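PDB 3DT5: uncharacterized protein AF_0924 from Archaeoglobus fulgidus, which is of unknown function but is probably a membrane protein, seen here as its mostly helical C-terminal domain with a bound calcium ion. Local coordinates for residues L63-M68 with W94-D99; S80-F85 with D127-Y132; V100-F105 with S121-P126. All blocks are in the same frame, centred on the assembly; numbering follows the deposited sequence. Where two conformers were deposited one is given.

Contact 1 is the most buried of the three: in it the turn following helix 60-65 packs on helix 88-116 through apolar carbons and one CH-pi contact, with no hydrogen bond across. Contact 3, partly buried, uses the same long helix further on, where the returning loop 121-126 lies against Trp-102; its chemistry is again CH-pi, but a lysine brings charge and water to its exposed side. Contact 2, also partly buried, differs in kind, a parallel strand pair held by three backbone hydrogen bonds. Asp-99 ties the set together, its OD1 meeting Lys-125 NZ at 2.6 Å and, probably as a hydrogen-bond acceptor, Trp-128 NE1 at 3.0 Å.

Contact 1: residues L63-M68 with W94-D99; sequences LRVLPM and WKEALD
Pro-67 lies over one face of the Trp-94 indole, a CH-pi contact that joins the loop leaving helix 60-65 to the long helix 88-116 in this mainly helical domain. The evidence is the position of Pro-67 CG, which is 3.6 Å from the centroid of the five-membered Trp-94 ring and only 20° off its normal. The nearest ring atom is NE1, 3.4 Å from Pro-67 CG, so the proline sits off the middle of the indole, toward its nitrogen rim. That nitrogen is buried here and has no hydrogen-bonding partner in the model.

Beside this CH-pi contact, Ala-97 fills the space about one helical turn on. Its CB points toward the loop and meets Pro-67 CD at 3.9 Å, the carbonyl O of Val-65 and the backbone of Leu-66. Leu-66 has CG anti to the backbone N (chi1 -179°), and from there its CD1 comes to 4.2 Å from Trp-94 CZ3, at the benzo end of the indole. At the exposed margin the Glu-96 chain, extended beyond CG, crosses Val-65 at about a right angle. There the carboxylate oxygen OE2 of Glu-96 lies 3.6 Å from the methyl CG1 of Val-65. No hydrogen bond crosses the contact; the fit is largely one of apolar surfaces.

Further out, Phe-34 stacks on Trp-94 and Phe-70 meets it edge-to-face, while Ile-51 of helix 43-52 touches both Trp-94 and Leu-66. An alanine in place of Trp-94 would probably open a gap beneath the Pro-67 ring and deprive Phe-34 and Phe-70 of their aromatic partner. Arg-55 fixes the loop backbone by donating NH2 to Leu-66 O and NH1 to Pro-67 O.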
loop_
_atom_site.group_PDB
_atom_site.type_symbol
_atom_site.label_atom_id
_atom_site.label_comp_id
_atom_site.label_asym_id
_atom_site.label_seq_id
_atom_site.Cartn_x
_atom_site.Cartn_y
_atom_site.Cartn_z
ATOM N N LEU A 63 1.822 -6.881 8.641
ATOM C CA LEU A 63 2.001 -8.261 8.185
ATOM C C LEU A 63 0.881 -9.148 8.704
ATOM O O LEU A 63 0.512 -10.110 8.041
ATOM C CB LEU A 63 3.373 -8.810 8.615
ATOM C CG LEU A 63 4.514 -8.069 7.917
ATOM C CD1 LEU A 63 5.823 -8.638 8.440
ATOM C CD2 LEU A 63 4.435 -8.364 6.390
ATOM N N ARG A 64 0.348 -8.870 9.898
ATOM C CA ARG A 64 -0.799 -9.657 10.393
ATOM C C ARG A 64 -2.002 -9.685 9.450
ATOM O O ARG A 64 -2.754 -10.662 9.429
ATOM C CB ARG A 64 -1.224 -9.171 11.780
ATOM C CG ARG A 64 -0.229 -9.793 12.779
ATOM C CD ARG A 64 -0.252 -9.266 14.117
ATOM N NE ARG A 64 0.322 -10.324 14.934
ATOM C CZ ARG A 64 0.836 -10.163 16.147
ATOM N NH1 ARG A 64 0.883 -8.958 16.708
ATOM N NH2 ARG A 64 1.302 -11.228 16.803
ATOM N N VAL A 65 -2.222 -8.581 8.742
ATOM C CA VAL A 65 -3.464 -8.420 7.970
ATOM C C VAL A 65 -3.222 -8.307 6.479
ATOM O O VAL A 65 -4.167 -8.384 5.701
ATOM C CB VAL A 65 -4.346 -7.182 8.459
ATOM C CG1 VAL A 65 -4.784 -7.371 9.939
ATOM C CG2 VAL A 65 -3.578 -5.878 8.308
ATOM N N LEU A 66 -1.970 -8.132 6.052
ATOM C CA LEU A 66 -1.717 -7.878 4.629
ATOM C C LEU A 66 -1.923 -9.185 3.838
ATOM O O LEU A 66 -1.275 -10.198 4.176
ATOM C CB LEU A 66 -0.270 -7.377 4.429
ATOM C CG LEU A 66 0.184 -7.034 2.995
ATOM C CD1 LEU A 66 -0.587 -5.772 2.469
ATOM C CD2 LEU A 66 1.726 -6.811 3.001
ATOM N N PRO A 67 -2.832 -9.202 2.826
ATOM C CA PRO A 67 -3.034 -10.427 2.053
ATOM C C PRO A 67 -1.742 -10.872 1.328
ATOM O O PRO A 67 -0.845 -10.053 1.056
ATOM C CB PRO A 67 -4.088 -10.009 0.982
ATOM C CG PRO A 67 -4.846 -8.831 1.655
ATOM C CD PRO A 67 -3.707 -8.109 2.351
HETATM N N MSE A 68 -1.673 -12.172 1.045
HETATM C CA MSE A 68 -0.535 -12.796 0.368
HETATM C C MSE A 68 -0.679 -12.782 -1.147
HETATM O O MSE A 68 0.298 -12.944 -1.872
HETATM C CB MSE A 68 -0.495 -14.280 0.749
HETATM C CG MSE A 68 0.894 -14.805 0.876
HETATM SE SE MSE A 68 1.554 -14.094 2.554
HETATM C CE MSE A 68 -0.137 -13.840 3.541
ATOM N N TRP A 94 -8.650 -6.251 1.928
ATOM C CA TRP A 94 -7.809 -5.180 1.397
ATOM C C TRP A 94 -8.156 -3.843 1.985
ATOM O O TRP A 94 -7.256 -3.057 2.280
ATOM C CB TRP A 94 -7.828 -5.125 -0.160
ATOM C CG TRP A 94 -6.817 -6.047 -0.712
ATOM C CD1 TRP A 94 -7.008 -7.324 -1.125
ATOM C CD2 TRP A 94 -5.394 -5.795 -0.803
ATOM N NE1 TRP A 94 -5.811 -7.881 -1.476
ATOM C CE2 TRP A 94 -4.800 -6.970 -1.289
ATOM C CE3 TRP A 94 -4.575 -4.699 -0.476
ATOM C CZ2 TRP A 94 -3.409 -7.088 -1.499
ATOM C CZ3 TRP A 94 -3.166 -4.823 -0.684
ATOM C CH2 TRP A 94 -2.620 -6.000 -1.199
ATOM N N LYS A 95 -9.443 -3.552 2.191
ATOM C CA LYS A 95 -9.759 -2.263 2.815
ATOM C C LYS A 95 -9.120 -2.144 4.225
ATOM O O LYS A 95 -8.532 -1.135 4.591
ATOM C CB LYS A 95 -11.269 -2.070 2.893
ATOM C CG LYS A 95 -11.620 -0.633 3.314
ATOM C CD LYS A 95 -12.948 -0.535 4.068
ATOM C CE LYS A 95 -12.807 0.524 5.193
ATOM N NZ LYS A 95 -13.932 0.400 6.189
ATOM N N GLU A 96 -9.257 -3.203 5.010
ATOM C CA GLU A 96 -8.674 -3.278 6.340
ATOM C C GLU A 96 -7.134 -3.133 6.283
ATOM O O GLU A 96 -6.526 -2.396 7.065
ATOM C CB GLU A 96 -9.099 -4.615 6.930
ATOM C CG GLU A 96 -8.382 -5.049 8.141
ATOM C CD GLU A 96 -9.056 -6.279 8.782
ATOM O OE1 GLU A 96 -10.304 -6.464 8.619
ATOM O OE2 GLU A 96 -8.328 -7.046 9.457
ATOM N N ALA A 97 -6.503 -3.848 5.360
ATOM C CA ALA A 97 -5.042 -3.806 5.258
ATOM C C ALA A 97 -4.540 -2.442 4.791
ATOM O O ALA A 97 -3.516 -1.985 5.298
ATOM C CB ALA A 97 -4.519 -4.921 4.352
ATOM N N LEU A 98 -5.228 -1.819 3.826
ATOM C CA LEU A 98 -4.832 -0.485 3.360
ATOM C C LEU A 98 -4.900 0.542 4.488
ATOM O O LEU A 98 -4.019 1.399 4.593
ATOM C CB LEU A 98 -5.667 -0.015 2.138
ATOM C CG LEU A 98 -5.389 -0.845 0.875
ATOM C CD1 LEU A 98 -6.434 -0.532 -0.211
ATOM C CD2 LEU A 98 -4.009 -0.532 0.374
ATOM N N ASP A 99 -5.910 0.427 5.334
ATOM C CA ASP A 99 -6.045 1.350 6.493
ATOM C C ASP A 99 -4.884 1.165 7.481
ATOM O O ASP A 99 -4.304 2.152 7.985
ATOM C CB ASP A 99 -7.385 1.156 7.168
ATOM C CG ASP A 99 -8.553 1.823 6.389
ATOM O OD1 ASP A 99 -8.323 2.769 5.556
ATOM O OD2 ASP A 99 -9.711 1.406 6.650
#

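Contact 2: residues S80-F85 with D127-Y132; sequences SANWTF and DWLIGY
Phe-85 turns the edge of its ring to Ile-130, whose CG2 lies near the ring plane, 3.8 Å from Phe-85 CE1. Ile-130 holds that methyl beside its backbone N, anti to the carbonyl carbon, with CG1 between the two (chi1 59°). The two residues belong to neighbouring parallel strands, 83-85 and 130-131, of a small three-stranded mixed sheet in which 83-85 is central. Trp-83 pairs with Ile-130, and their side chains project from the same face, although Trp-83 CB and Ile-130 CG2 come no closer than 4.3 Å. The Trp-83 ring instead turns an edge to the carbonyl of Leu-129. It leads away toward helices 16-35 and 43-52, where its NE1 donates to Ala-33 O. The side chain of Trp-83 lies about 6 Å from the bound calcium ion.

Before the strand, Leu-129 reaches back to Ala-81, with its CD1 4.0 Å from Ala-81 CB, and crosses Asn-82 at about a right angle.

Three backbone hydrogen bonds set the register. Trp-83 N donates to Leu-129 O at 2.8 Å. Gly-131 N reaches Trp-83 O less directly, bent to 134° at the hydrogen. Phe-85 N meets Gly-131 O in a nearly straight bond of 2.9 Å.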
loop_
_atom_site.group_PDB
_atom_site.type_symbol
_atom_site.label_atom_id
_atom_site.label_comp_id
_atom_site.label_asym_id
_atom_site.label_seq_id
_atom_site.Cartn_x
_atom_site.Cartn_y
_atom_site.Cartn_z
ATOM N N SER A 80 -11.555 2.278 -15.825
ATOM C CA SER A 80 -11.677 2.797 -14.459
ATOM C C SER A 80 -10.314 2.813 -13.726
ATOM O O SER A 80 -9.432 1.961 -13.972
ATOM C CB SER A 80 -12.687 1.947 -13.654
ATOM O OG SER A 80 -12.837 2.474 -12.332
ATOM N N ALA A 81 -10.132 3.778 -12.824
ATOM C CA ALA A 81 -9.025 3.759 -11.896
ATOM C C ALA A 81 -9.298 2.816 -10.713
ATOM O O ALA A 81 -8.397 2.589 -9.887
ATOM C CB ALA A 81 -8.709 5.210 -11.382
ATOM N N ASN A 82 -10.521 2.282 -10.593
ATOM C CA ASN A 82 -10.818 1.453 -9.420
ATOM C C ASN A 82 -10.393 0.042 -9.662
ATOM O O ASN A 82 -10.522 -0.456 -10.787
ATOM C CB ASN A 82 -12.314 1.418 -9.090
ATOM C CG ASN A 82 -12.818 2.757 -8.587
ATOM O OD1 ASN A 82 -12.105 3.507 -7.888
ATOM N ND2 ASN A 82 -14.031 3.108 -9.009
ATOM N N TRP A 83 -9.888 -0.591 -8.596
ATOM C CA TRP A 83 -9.676 -2.025 -8.586
ATOM C C TRP A 83 -11.045 -2.667 -8.282
ATOM O O TRP A 83 -11.664 -2.363 -7.274
ATOM C CB TRP A 83 -8.667 -2.431 -7.498
ATOM C CG TRP A 83 -7.256 -2.009 -7.793
ATOM C CD1 TRP A 83 -6.562 -0.960 -7.202
ATOM C CD2 TRP A 83 -6.380 -2.595 -8.747
ATOM N NE1 TRP A 83 -5.282 -0.885 -7.738
ATOM C CE2 TRP A 83 -5.140 -1.901 -8.662
ATOM C CE3 TRP A 83 -6.497 -3.694 -9.635
ATOM C CZ2 TRP A 83 -4.041 -2.213 -9.490
ATOM C CZ3 TRP A 83 -5.369 -4.037 -10.424
ATOM C CH2 TRP A 83 -4.166 -3.299 -10.338
ATOM N N THR A 84 -11.511 -3.529 -9.184
ATOM C CA THR A 84 -12.787 -4.219 -8.985
ATOM C C THR A 84 -12.454 -5.567 -8.375
ATOM O O THR A 84 -11.746 -6.370 -8.997
ATOM C CB THR A 84 -13.538 -4.455 -10.319
ATOM O OG1 THR A 84 -13.977 -3.190 -10.821
ATOM C CG2 THR A 84 -14.806 -5.358 -10.109
ATOM N N PHE A 85 -12.961 -5.814 -7.170
ATOM C CA PHE A 85 -12.790 -7.115 -6.515
ATOM C C PHE A 85 -13.968 -8.007 -6.869
ATOM O O PHE A 85 -15.113 -7.540 -6.908
ATOM C CB PHE A 85 -12.717 -6.961 -4.996
ATOM C CG PHE A 85 -11.388 -6.505 -4.520
ATOM C CD1 PHE A 85 -11.070 -5.132 -4.508
ATOM C CD2 PHE A 85 -10.398 -7.424 -4.179
ATOM C CE1 PHE A 85 -9.814 -4.689 -4.105
ATOM C CE2 PHE A 85 -9.146 -6.977 -3.760
ATOM C CZ PHE A 85 -8.850 -5.601 -3.718
ATOM N N ASP A 127 -8.375 8.500 -0.749
ATOM C CA ASP A 127 -9.438 7.538 -0.985
ATOM C C ASP A 127 -8.800 6.309 -1.610
ATOM O O ASP A 127 -8.016 6.432 -2.525
ATOM C CB ASP A 127 -10.492 8.137 -1.945
ATOM C CG ASP A 127 -11.159 9.364 -1.346
ATOM O OD1 ASP A 127 -11.263 9.419 -0.109
ATOM O OD2 ASP A 127 -11.544 10.289 -2.087
ATOM N N TRP A 128 -9.156 5.125 -1.125
ATOM C CA TRP A 128 -8.665 3.879 -1.726
ATOM C C TRP A 128 -9.461 3.621 -3.013
ATOM O O TRP A 128 -10.697 3.764 -3.026
ATOM C CB TRP A 128 -8.833 2.736 -0.745
ATOM C CG TRP A 128 -8.063 2.970 0.528
ATOM C CD1 TRP A 128 -8.541 2.894 1.806
ATOM C CD2 TRP A 128 -6.673 3.326 0.626
ATOM N NE1 TRP A 128 -7.521 3.160 2.710
ATOM C CE2 TRP A 128 -6.366 3.430 2.008
ATOM C CE3 TRP A 128 -5.644 3.518 -0.314
ATOM C CZ2 TRP A 128 -5.065 3.724 2.465
ATOM C CZ3 TRP A 128 -4.335 3.800 0.148
ATOM C CH2 TRP A 128 -4.073 3.912 1.522
ATOM N N LEU A 129 -8.772 3.296 -4.088
ATOM C CA LEU A 129 -9.448 3.087 -5.381
ATOM C C LEU A 129 -9.858 1.595 -5.497
ATOM O O LEU A 129 -9.309 0.839 -6.313
ATOM C CB LEU A 129 -8.545 3.516 -6.532
ATOM C CG LEU A 129 -8.254 5.034 -6.549
ATOM C CD1 LEU A 129 -7.278 5.371 -7.602
ATOM C CD2 LEU A 129 -9.501 5.927 -6.728
ATOM N N ILE A 130 -10.784 1.186 -4.628
ATOM C CA ILE A 130 -11.194 -0.196 -4.546
ATOM C C ILE A 130 -12.730 -0.283 -4.515
ATOM O O ILE A 130 -13.403 0.618 -4.006
ATOM C CB ILE A 130 -10.580 -0.907 -3.317
ATOM C CG1 ILE A 130 -10.977 -0.226 -1.977
ATOM C CG2 ILE A 130 -9.000 -1.079 -3.472
ATOM C CD1 ILE A 130 -10.607 -1.058 -0.733
ATOM N N GLY A 131 -13.274 -1.377 -5.035
ATOM C CA GLY A 131 -14.747 -1.563 -5.079
ATOM C C GLY A 131 -15.112 -3.016 -5.246
ATOM O O GLY A 131 -14.264 -3.831 -5.589
ATOM N N TYR A 132 -16.361 -3.371 -4.965
ATOM C CA TYR A 132 -16.826 -4.669 -5.413
ATOM C C TYR A 132 -18.260 -4.650 -5.975
ATOM O O TYR A 132 -18.650 -5.618 -6.622
ATOM C CB TYR A 132 -16.691 -5.719 -4.301
ATOM C CG TYR A 132 -17.641 -5.477 -3.181
ATOM C CD1 TYR A 132 -18.880 -6.129 -3.114
ATOM C CD2 TYR A 132 -17.329 -4.548 -2.203
ATOM C CE1 TYR A 132 -19.780 -5.860 -2.047
ATOM C CE2 TYR A 132 -18.201 -4.270 -1.135
ATOM C CZ TYR A 132 -19.411 -4.916 -1.057
ATOM O OH TYR A 132 -20.232 -4.606 0.001
#

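Contact 3: residues V100-F105 with S121-P126; sequences VLWEEF and SLPEKP
Lys-125 and Pro-126 cover one face of the Trp-102 indole through two CH-pi contacts. Lys-125 CG stands 3.6 Å from the centroid of the five-membered ring, just 7° off its normal, and Pro-126 CD lies 3.8 Å from the centroid of the six-membered ring. The lysine has CG anti to the backbone N (chi1 -171°) and an extended chain beyond it, which slides past the indole in the opposite direction. Phe-105 CD2 lies over the other face of Trp-102, so the indole is packed on both faces.

Apolar contacts continue at the benzo end, where Pro-123 CG is 3.8 Å from both Trp-102 CH2 and Phe-105 CE2.

Among the polar atoms, Pro-123 O lies at the indole edge, near its plane. Polar links gather at the lysine tip. Lys-125 NZ forms a salt bridge with Asp-99 OD1 and donates at 3.0 Å to a water. Asp-99 would probably help to stabilise the charged lysine.

The contact lays the irregular chain between helix 88-116 and strand 130-131 back along that helix. Phe-105 and Pro-126 also touch helix 16-35, so the loop lies against both helix 88-116 and helix 16-35.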
loop_
_atom_site.group_PDB
_atom_site.type_symbol
_atom_site.label_atom_id
_atom_site.label_comp_id
_atom_site.label_asym_id
_atom_site.label_seq_id
_atom_site.Cartn_x
_atom_site.Cartn_y
_atom_site.Cartn_z
ATOM N N VAL A 100 -4.533 -0.104 7.742
ATOM C CA VAL A 100 -3.318 -0.406 8.539
ATOM C C VAL A 100 -2.030 0.084 7.857
ATOM O O VAL A 100 -1.170 0.649 8.521
ATOM C CB VAL A 100 -3.185 -1.920 8.896
ATOM C CG1 VAL A 100 -1.903 -2.175 9.689
ATOM C CG2 VAL A 100 -4.392 -2.352 9.752
ATOM N N LEU A 101 -1.889 -0.154 6.555
ATOM C CA LEU A 101 -0.755 0.369 5.795
ATOM C C LEU A 101 -0.586 1.897 5.961
ATOM O O LEU A 101 0.528 2.425 6.166
ATOM C CB LEU A 101 -0.988 0.039 4.314
ATOM C CG LEU A 101 -0.055 0.659 3.235
ATOM C CD1 LEU A 101 1.301 0.024 3.331
ATOM C CD2 LEU A 101 -0.684 0.392 1.821
ATOM N N TRP A 102 -1.707 2.616 5.867
ATOM C CA TRP A 102 -1.676 4.066 6.002
ATOM C C TRP A 102 -1.228 4.445 7.428
ATOM O O TRP A 102 -0.347 5.288 7.621
ATOM C CB TRP A 102 -3.051 4.680 5.696
ATOM C CG TRP A 102 -2.965 6.194 5.796
ATOM C CD1 TRP A 102 -3.426 7.009 6.830
ATOM C CD2 TRP A 102 -2.295 7.053 4.873
ATOM N NE1 TRP A 102 -3.104 8.329 6.550
ATOM C CE2 TRP A 102 -2.420 8.383 5.363
ATOM C CE3 TRP A 102 -1.652 6.842 3.641
ATOM C CZ2 TRP A 102 -1.883 9.483 4.682
ATOM C CZ3 TRP A 102 -1.114 7.953 2.967
ATOM C CH2 TRP A 102 -1.244 9.246 3.491
ATOM N N GLU A 103 -1.810 3.838 8.456
ATOM C CA GLU A 103 -1.356 4.135 9.831
ATOM C C GLU A 103 0.151 3.864 10.008
ATOM O O GLU A 103 0.890 4.684 10.610
ATOM C CB GLU A 103 -2.198 3.384 10.865
ATOM C CG GLU A 103 -3.698 3.795 10.881
ATOM C CD GLU A 103 -3.953 5.317 10.989
ATOM O OE1 GLU A 103 -4.779 5.875 10.207
ATOM O OE2 GLU A 103 -3.341 5.962 11.869
ATOM N N GLU A 104 0.625 2.723 9.518
ATOM C CA GLU A 104 2.083 2.423 9.623
ATOM C C GLU A 104 2.914 3.453 8.887
ATOM O O GLU A 104 3.935 3.883 9.372
ATOM C CB GLU A 104 2.482 1.065 9.039
ATOM C CG GLU A 104 2.105 -0.089 9.905
ATOM C CD GLU A 104 2.896 -1.340 9.627
ATOM O OE1 GLU A 104 2.763 -2.223 10.496
ATOM O OE2 GLU A 104 3.595 -1.527 8.575
ATOM N N PHE A 105 2.489 3.780 7.681
ATOM C CA PHE A 105 3.171 4.773 6.861
ATOM C C PHE A 105 3.351 6.079 7.625
ATOM O O PHE A 105 4.432 6.624 7.635
ATOM C CB PHE A 105 2.398 4.986 5.546
ATOM C CG PHE A 105 2.880 6.168 4.716
ATOM C CD1 PHE A 105 4.182 6.215 4.215
ATOM C CD2 PHE A 105 2.011 7.227 4.442
ATOM C CE1 PHE A 105 4.628 7.308 3.413
ATOM C CE2 PHE A 105 2.452 8.354 3.653
ATOM C CZ PHE A 105 3.753 8.362 3.128
ATOM N N SER A 121 5.642 17.206 7.518
ATOM C CA SER A 121 4.505 17.501 6.667
ATOM C C SER A 121 3.752 16.190 6.480
ATOM O O SER A 121 4.101 15.388 5.608
ATOM C CB SER A 121 4.959 18.079 5.326
ATOM O OG SER A 121 3.850 18.522 4.562
ATOM N N LEU A 122 2.752 15.947 7.325
ATOM C CA LEU A 122 1.984 14.693 7.227
ATOM C C LEU A 122 0.867 14.807 6.204
ATOM O O LEU A 122 -0.008 15.675 6.332
ATOM C CB LEU A 122 1.452 14.180 8.582
ATOM C CG LEU A 122 2.415 13.545 9.603
ATOM C CD1 LEU A 122 1.629 12.835 10.686
ATOM C CD2 LEU A 122 3.421 12.577 8.992
ATOM N N PRO A 123 0.897 13.927 5.182
ATOM C CA PRO A 123 -0.034 13.977 4.061
ATOM C C PRO A 123 -1.420 13.594 4.523
ATOM O O PRO A 123 -1.548 12.918 5.526
ATOM C CB PRO A 123 0.519 12.932 3.089
ATOM C CG PRO A 123 1.330 11.987 3.921
ATOM C CD PRO A 123 1.846 12.794 5.085
ATOM N N GLU A 124 -2.448 14.035 3.806
ATOM C CA GLU A 124 -3.841 13.664 4.076
ATOM C C GLU A 124 -4.090 12.247 3.545
ATOM O O GLU A 124 -3.481 11.840 2.589
ATOM C CB GLU A 124 -4.786 14.639 3.378
ATOM C CG GLU A 124 -4.608 16.089 3.852
ATOM C CD GLU A 124 -5.110 16.304 5.286
ATOM O OE1 GLU A 124 -4.292 16.252 6.251
ATOM O OE2 GLU A 124 -6.334 16.539 5.453
ATOM N N LYS A 125 -4.975 11.493 4.179
ATOM C CA LYS A 125 -5.214 10.119 3.747
ATOM C C LYS A 125 -5.953 10.105 2.411
ATOM O O LYS A 125 -6.971 10.788 2.286
ATOM C CB LYS A 125 -6.056 9.394 4.787
ATOM C CG LYS A 125 -6.155 7.883 4.507
ATOM C CD LYS A 125 -6.979 7.207 5.599
ATOM C CE LYS A 125 -7.331 5.787 5.175
ATOM N NZ LYS A 125 -7.976 5.184 6.383
ATOM N N PRO A 126 -5.487 9.300 1.426
ATOM C CA PRO A 126 -6.268 9.304 0.182
ATOM C C PRO A 126 -7.481 8.359 0.232
ATOM O O PRO A 126 -7.589 7.517 1.154
ATOM C CB PRO A 126 -5.259 8.803 -0.866
ATOM C CG PRO A 126 -4.408 7.845 -0.101
ATOM C CD PRO A 126 -4.325 8.379 1.345
HETATM O O HOH W 1 -5.802 4.377 8.360
#